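Side-chain contacts in diguanylate cyclase with PAS/PAC sensor (Marinobacter aquaeolei, PDB 3H9W), which probably makes cyclic di-GMP from two molecules of GTP as the full-length enzyme, of which this chain is the N-terminal PAS domain: residues A[68-73]-A[101-106]; A[86-91]-A[97-102]. One frame throughout, in Å; residues are numbered along the deposited sequence.

In the fold
Contacts 1 and 2 sample one antiparallel sheet of the PAS fold at two places along strand 96-105, their centres about 17 Å apart. Contact 2 (86-91 with 97-102) joins direct neighbours, the two arms of a hairpin. Contact 1 (68-73 with 101-106) reaches past strand 79-90, which lies between its partners, so side chains alone meet there. Gly101 and Phe102 belong to both 97-102 and 101-106. The contacts also share an environment: Phe102 and Phe104 pack on the second subunit near contact 1, as His87 and Ile100 do in contact 2. Contact 1 lies about 7 Å from the chain centre and contact 2 about 12 Å, measured centre to centre.

Contact 1 (A[68-73]-A[101-106]); sequences ADYRAL and GFMFDI
Asp69 and Ile106 make the closer of two side-chain meetings in this contact: carboxylate oxygen OD2 of Asp69 lies 3.6 Å from methyl CD1 of Ile106. The two side chains cross at about a right angle, and the methyl also approaches CG of Asp69, at 3.8 Å. Ile106 delivers CD1 by holding CG1 between its backbone N and carbonyl carbon (chi1 57°) and extending the rest of the branch (chi2 169°). This is the denser end, with Ile106 buried, although Asp69 itself remains partly exposed.

The other meeting is looser. Tyr70 starts from a CB that points away from 101-106, yet its ring swings the phenol back, and OH of Tyr70 comes to 4.3 Å from CG of Met103, a selenomethionine. Both residues are buried, but neither forms a polar bond with the other; the hydroxyl is hydrogen-bonded to Trp40 NE1, while Met103 packs on Ile5 and Trp7 of strand 5-10.

The CA atoms of Asp69 and Ile106, the nearest pair, are 8.4 Å apart, too far for backbone pairing. Strand 79-90 fills the interval in the PAS sheet: Tyr70 pairs through its backbone with Ile82, and Asp69 OD2 forms a salt bridge with Arg83. Only 120 Å² is buried between the segments. A methyl set against this carboxylate may limit the access of water to one side of it and so could modestly strengthen the salt bridge, while the direct coupling of edge strand 66-73 to strand 96-105, two places in, stays slight.

Contact 2 (A[86-91]-A[97-102]); sequences VHVVRD and EALIGF
His87 and Ile100 lie side by side and point the same way, with the isoleucine at the edge of the imidazole. CG1 of Ile100 sits in the ring plane, and its terminal methyl CD1 is 3.3 Å from ND1 of His87, a tight approach. The torsions bring them together: the ring is swung anti to the His87 nitrogen (chi1 171°), while Ile100 holds CG1 between its own N and carbonyl carbon (chi1 63°). Val89 extends this face, its CG2 4.0 Å from CG1 of Ile100, the two side chains crossing at about a right angle. On the face of Val86 and Val88, Leu99 bridges both valines: its CB lies 4.0 Å from CG1 of Val86, and its CD2 meets CG2 of Val88 at the same distance.

Backbone bonds set these pairings. His87 and Ile100 form a hydrogen-bonded antiparallel pair, with His87 N to Ile100 O at 2.9 Å and the reciprocal Ile100 N to His87 O at 3.0 Å. Further along this PAS-sheet hairpin, Glu97 and Ala98 both face Val89 in a classic beta bulge. Val89 O is consequently gripped twice, by Glu97 N at 2.7 Å and by Ala98 N at a longer 3.2 Å.

Beyond the bulge, CB of Asp91 packs against the Glu97 carboxylate, while Asp91 OD1 is bound by Ser93 OG and Glu95 N within the connecting loop. At the flank, Asp65 OD1 takes the Val88 N-H. The second subunit covers the His87 side: its Tyr18 ring meets the imidazole at about 25° between planes, and its Ile100 packs on Ile100 of this chain.

Contact 1 (A[68-73]-A[101-106])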
loop_
_atom_site.group_PDB
_atom_site.type_symbol
_atom_site.label_atom_id
_atom_site.label_comp_id
_atom_site.label_asym_id
_atom_site.label_seq_id
_atom_site.Cartn_x
_atom_site.Cartn_y
_atom_site.Cartn_z
ATOM N N ALA A 68 1.630 -0.246 -11.093
ATOM C CA ALA A 68 1.294 0.196 -12.440
ATOM C C ALA A 68 0.378 1.406 -12.403
ATOM O O ALA A 68 -0.471 1.533 -11.518
ATOM C CB ALA A 68 0.611 -0.941 -13.219
ATOM N N ASP A 69 0.572 2.301 -13.365
ATOM C CA ASP A 69 -0.241 3.501 -13.487
ATOM C C ASP A 69 -1.135 3.298 -14.699
ATOM O O ASP A 69 -0.654 2.948 -15.776
ATOM C CB ASP A 69 0.642 4.733 -13.721
ATOM C CG ASP A 69 1.432 5.136 -12.493
ATOM O OD1 ASP A 69 1.518 4.330 -11.543
ATOM O OD2 ASP A 69 1.971 6.263 -12.484
ATOM N N TYR A 70 -2.434 3.507 -14.527
ATOM C CA TYR A 70 -3.359 3.341 -15.638
ATOM C C TYR A 70 -4.643 4.130 -15.433
ATOM O O TYR A 70 -4.923 4.650 -14.342
ATOM C CB TYR A 70 -3.701 1.856 -15.836
ATOM C CG TYR A 70 -4.258 1.211 -14.595
ATOM C CD1 TYR A 70 -3.420 0.559 -13.688
ATOM C CD2 TYR A 70 -5.615 1.313 -14.284
ATOM C CE1 TYR A 70 -3.921 0.033 -12.499
ATOM C CE2 TYR A 70 -6.122 0.784 -13.094
ATOM C CZ TYR A 70 -5.265 0.152 -12.208
ATOM O OH TYR A 70 -5.757 -0.331 -11.012
ATOM N N ARG A 71 -5.418 4.218 -16.506
ATOM C CA ARG A 71 -6.683 4.919 -16.491
ATOM C C ARG A 71 -7.777 3.922 -16.147
ATOM O O ARG A 71 -8.058 2.996 -16.916
ATOM C CB ARG A 71 -6.938 5.551 -17.866
ATOM C CG ARG A 71 -6.003 6.720 -18.165
ATOM C CD ARG A 71 -5.715 6.875 -19.649
ATOM N NE ARG A 71 -4.865 5.799 -20.171
ATOM C CZ ARG A 71 -4.442 5.734 -21.431
ATOM N NH1 ARG A 71 -4.789 6.680 -22.297
ATOM N NH2 ARG A 71 -3.688 4.722 -21.831
ATOM N N ALA A 72 -8.373 4.097 -14.972
ATOM C CA ALA A 72 -9.446 3.222 -14.523
ATOM C C ALA A 72 -10.749 3.773 -15.068
ATOM O O ALA A 72 -10.901 4.984 -15.234
ATOM C CB ALA A 72 -9.495 3.183 -12.985
ATOM N N LEU A 73 -11.687 2.882 -15.342
ATOM C CA LEU A 73 -12.980 3.271 -15.888
ATOM C C LEU A 73 -14.004 3.531 -14.795
ATOM O O LEU A 73 -14.305 2.647 -13.993
ATOM C CB LEU A 73 -13.497 2.163 -16.813
ATOM C CG LEU A 73 -14.859 2.384 -17.465
ATOM C CD1 LEU A 73 -14.799 3.604 -18.380
ATOM C CD2 LEU A 73 -15.251 1.147 -18.251
ATOM N N GLY A 101 -2.591 -4.786 -1.438
ATOM C CA GLY A 101 -2.051 -3.492 -1.785
ATOM C C GLY A 101 -3.029 -2.355 -1.661
ATOM O O GLY A 101 -4.013 -2.435 -0.922
ATOM N N PHE A 102 -2.753 -1.291 -2.403
ATOM C CA PHE A 102 -3.598 -0.107 -2.388
ATOM C C PHE A 102 -3.743 0.458 -3.792
ATOM O O PHE A 102 -2.851 0.312 -4.622
ATOM C CB PHE A 102 -2.960 1.001 -1.538
ATOM C CG PHE A 102 -2.918 0.721 -0.065
ATOM C CD1 PHE A 102 -4.028 0.943 0.730
ATOM C CD2 PHE A 102 -1.743 0.279 0.535
ATOM C CE1 PHE A 102 -3.973 0.731 2.115
ATOM C CE2 PHE A 102 -1.676 0.062 1.917
ATOM C CZ PHE A 102 -2.797 0.293 2.700
HETATM N N MSE A 103 -4.873 1.109 -4.037
HETATM C CA MSE A 103 -5.113 1.796 -5.297
HETATM C C MSE A 103 -5.144 3.258 -4.886
HETATM O O MSE A 103 -5.761 3.613 -3.881
HETATM C CB MSE A 103 -6.450 1.393 -5.915
HETATM C CG MSE A 103 -6.369 0.165 -6.789
HETATM SE SE MSE A 103 -8.126 -0.532 -7.162
HETATM C CE MSE A 103 -7.634 -2.388 -7.266
ATOM N N PHE A 104 -4.468 4.097 -5.661
ATOM C CA PHE A 104 -4.383 5.523 -5.370
ATOM C C PHE A 104 -4.863 6.359 -6.546
ATOM O O PHE A 104 -4.539 6.062 -7.697
ATOM C CB PHE A 104 -2.928 5.908 -5.105
ATOM C CG PHE A 104 -2.309 5.206 -3.933
ATOM C CD1 PHE A 104 -2.510 5.678 -2.640
ATOM C CD2 PHE A 104 -1.506 4.082 -4.122
ATOM C CE1 PHE A 104 -1.918 5.041 -1.551
ATOM C CE2 PHE A 104 -0.909 3.438 -3.038
ATOM C CZ PHE A 104 -1.117 3.920 -1.752
ATOM N N ASP A 105 -5.617 7.411 -6.246
ATOM C CA ASP A 105 -6.103 8.336 -7.264
ATOM C C ASP A 105 -4.905 9.241 -7.547
ATOM O O ASP A 105 -4.434 9.942 -6.647
ATOM C CB ASP A 105 -7.269 9.156 -6.691
ATOM C CG ASP A 105 -7.702 10.299 -7.591
ATOM O OD1 ASP A 105 -7.128 10.478 -8.686
ATOM O OD2 ASP A 105 -8.639 11.032 -7.196
ATOM N N ILE A 106 -4.386 9.209 -8.771
ATOM C CA ILE A 106 -3.248 10.063 -9.104
ATOM C C ILE A 106 -3.616 11.097 -10.156
ATOM O O ILE A 106 -2.799 11.478 -10.995
ATOM C CB ILE A 106 -2.028 9.252 -9.590
ATOM C CG1 ILE A 106 -2.393 8.384 -10.791
ATOM C CG2 ILE A 106 -1.501 8.395 -8.456
ATOM C CD1 ILE A 106 -1.164 7.785 -11.473
#

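Contact 2 (A[86-91]-A[97-102])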
loop_
_atom_site.group_PDB
_atom_site.type_symbol
_atom_site.label_atom_id
_atom_site.label_comp_id
_atom_site.label_asym_id
_atom_site.label_seq_id
_atom_site.Cartn_x
_atom_site.Cartn_y
_atom_site.Cartn_z
ATOM N N VAL A 86 1.213 -3.251 -5.570
ATOM C CA VAL A 86 1.012 -4.628 -5.150
ATOM C C VAL A 86 2.148 -5.326 -4.431
ATOM O O VAL A 86 3.292 -5.323 -4.890
ATOM C CB VAL A 86 0.670 -5.510 -6.372
ATOM C CG1 VAL A 86 0.271 -6.901 -5.911
ATOM C CG2 VAL A 86 -0.450 -4.859 -7.181
ATOM N N HIS A 87 1.809 -5.942 -3.305
ATOM C CA HIS A 87 2.764 -6.723 -2.540
ATOM C C HIS A 87 2.307 -8.171 -2.705
ATOM O O HIS A 87 1.123 -8.464 -2.543
ATOM C CB HIS A 87 2.736 -6.353 -1.063
ATOM C CG HIS A 87 3.555 -7.273 -0.212
ATOM N ND1 HIS A 87 3.008 -8.045 0.788
ATOM C CD2 HIS A 87 4.872 -7.586 -0.252
ATOM C CE1 HIS A 87 3.951 -8.799 1.326
ATOM N NE2 HIS A 87 5.090 -8.540 0.713
ATOM N N VAL A 88 3.235 -9.067 -3.035
ATOM C CA VAL A 88 2.908 -10.482 -3.223
ATOM C C VAL A 88 3.209 -11.269 -1.952
ATOM O O VAL A 88 4.321 -11.217 -1.439
ATOM C CB VAL A 88 3.724 -11.104 -4.369
ATOM C CG1 VAL A 88 3.232 -12.514 -4.649
ATOM C CG2 VAL A 88 3.622 -10.240 -5.616
ATOM N N VAL A 89 2.211 -11.994 -1.458
ATOM C CA VAL A 89 2.352 -12.795 -0.245
ATOM C C VAL A 89 2.482 -14.280 -0.579
ATOM O O VAL A 89 1.716 -14.810 -1.384
ATOM C CB VAL A 89 1.131 -12.619 0.678
ATOM C CG1 VAL A 89 1.346 -13.370 1.989
ATOM C CG2 VAL A 89 0.882 -11.144 0.932
ATOM N N ARG A 90 3.451 -14.944 0.046
ATOM C CA ARG A 90 3.681 -16.372 -0.171
ATOM C C ARG A 90 3.289 -17.153 1.076
ATOM O O ARG A 90 3.401 -16.644 2.191
ATOM C CB ARG A 90 5.156 -16.627 -0.493
ATOM C CG ARG A 90 5.607 -16.000 -1.791
ATOM C CD ARG A 90 7.070 -16.270 -2.083
ATOM N NE ARG A 90 7.425 -15.775 -3.407
ATOM C CZ ARG A 90 8.625 -15.898 -3.962
ATOM N NH1 ARG A 90 9.607 -16.502 -3.307
ATOM N NH2 ARG A 90 8.838 -15.421 -5.184
ATOM N N ASP A 91 2.827 -18.387 0.884
ATOM C CA ASP A 91 2.417 -19.232 2.003
ATOM C C ASP A 91 3.611 -19.957 2.612
ATOM O O ASP A 91 4.746 -19.785 2.167
ATOM C CB ASP A 91 1.373 -20.264 1.557
ATOM C CG ASP A 91 1.891 -21.199 0.481
ATOM O OD1 ASP A 91 3.092 -21.537 0.509
ATOM O OD2 ASP A 91 1.091 -21.608 -0.388
ATOM N N GLU A 97 0.344 -16.918 -2.457
ATOM C CA GLU A 97 -0.931 -17.148 -1.800
ATOM C C GLU A 97 -1.938 -16.018 -1.994
ATOM O O GLU A 97 -3.140 -16.255 -2.106
ATOM C CB GLU A 97 -0.682 -17.375 -0.310
ATOM C CG GLU A 97 -1.918 -17.558 0.540
ATOM C CD GLU A 97 -1.563 -17.936 1.962
ATOM O OE1 GLU A 97 -0.760 -17.206 2.582
ATOM O OE2 GLU A 97 -2.083 -18.960 2.457
ATOM N N ALA A 98 -1.452 -14.785 -2.033
ATOM C CA ALA A 98 -2.351 -13.665 -2.205
ATOM C C ALA A 98 -1.626 -12.420 -2.653
ATOM O O ALA A 98 -0.396 -12.372 -2.677
ATOM C CB ALA A 98 -3.095 -13.393 -0.909
ATOM N N LEU A 99 -2.414 -11.416 -3.019
ATOM C CA LEU A 99 -1.903 -10.123 -3.451
ATOM C C LEU A 99 -2.593 -9.103 -2.551
ATOM O O LEU A 99 -3.809 -9.147 -2.380
ATOM C CB LEU A 99 -2.279 -9.870 -4.913
ATOM C CG LEU A 99 -1.814 -10.906 -5.939
ATOM C CD1 LEU A 99 -2.384 -10.559 -7.312
ATOM C CD2 LEU A 99 -0.288 -10.949 -5.986
ATOM N N ILE A 100 -1.818 -8.196 -1.968
ATOM C CA ILE A 100 -2.365 -7.179 -1.075
ATOM C C ILE A 100 -1.775 -5.828 -1.450
ATOM O O ILE A 100 -0.584 -5.726 -1.735
ATOM C CB ILE A 100 -1.986 -7.457 0.395
ATOM C CG1 ILE A 100 -0.463 -7.384 0.549
ATOM C CG2 ILE A 100 -2.461 -8.836 0.805
ATOM C CD1 ILE A 100 0.013 -7.170 1.972
ATOM N N GLY A 101 -2.591 -4.786 -1.438
ATOM C CA GLY A 101 -2.051 -3.492 -1.785
ATOM C C GLY A 101 -3.029 -2.355 -1.661
ATOM O O GLY A 101 -4.013 -2.435 -0.922
ATOM N N PHE A 102 -2.753 -1.291 -2.403
ATOM C CA PHE A 102 -3.598 -0.107 -2.388
ATOM C C PHE A 102 -3.743 0.458 -3.792
ATOM O O PHE A 102 -2.851 0.312 -4.622
ATOM C CB PHE A 102 -2.960 1.001 -1.538
ATOM C CG PHE A 102 -2.918 0.721 -0.065
ATOM C CD1 PHE A 102 -4.028 0.943 0.730
ATOM C CD2 PHE A 102 -1.743 0.279 0.535
ATOM C CE1 PHE A 102 -3.973 0.731 2.115
ATOM C CE2 PHE A 102 -1.676 0.062 1.917
ATOM C CZ PHE A 102 -2.797 0.293 2.700
#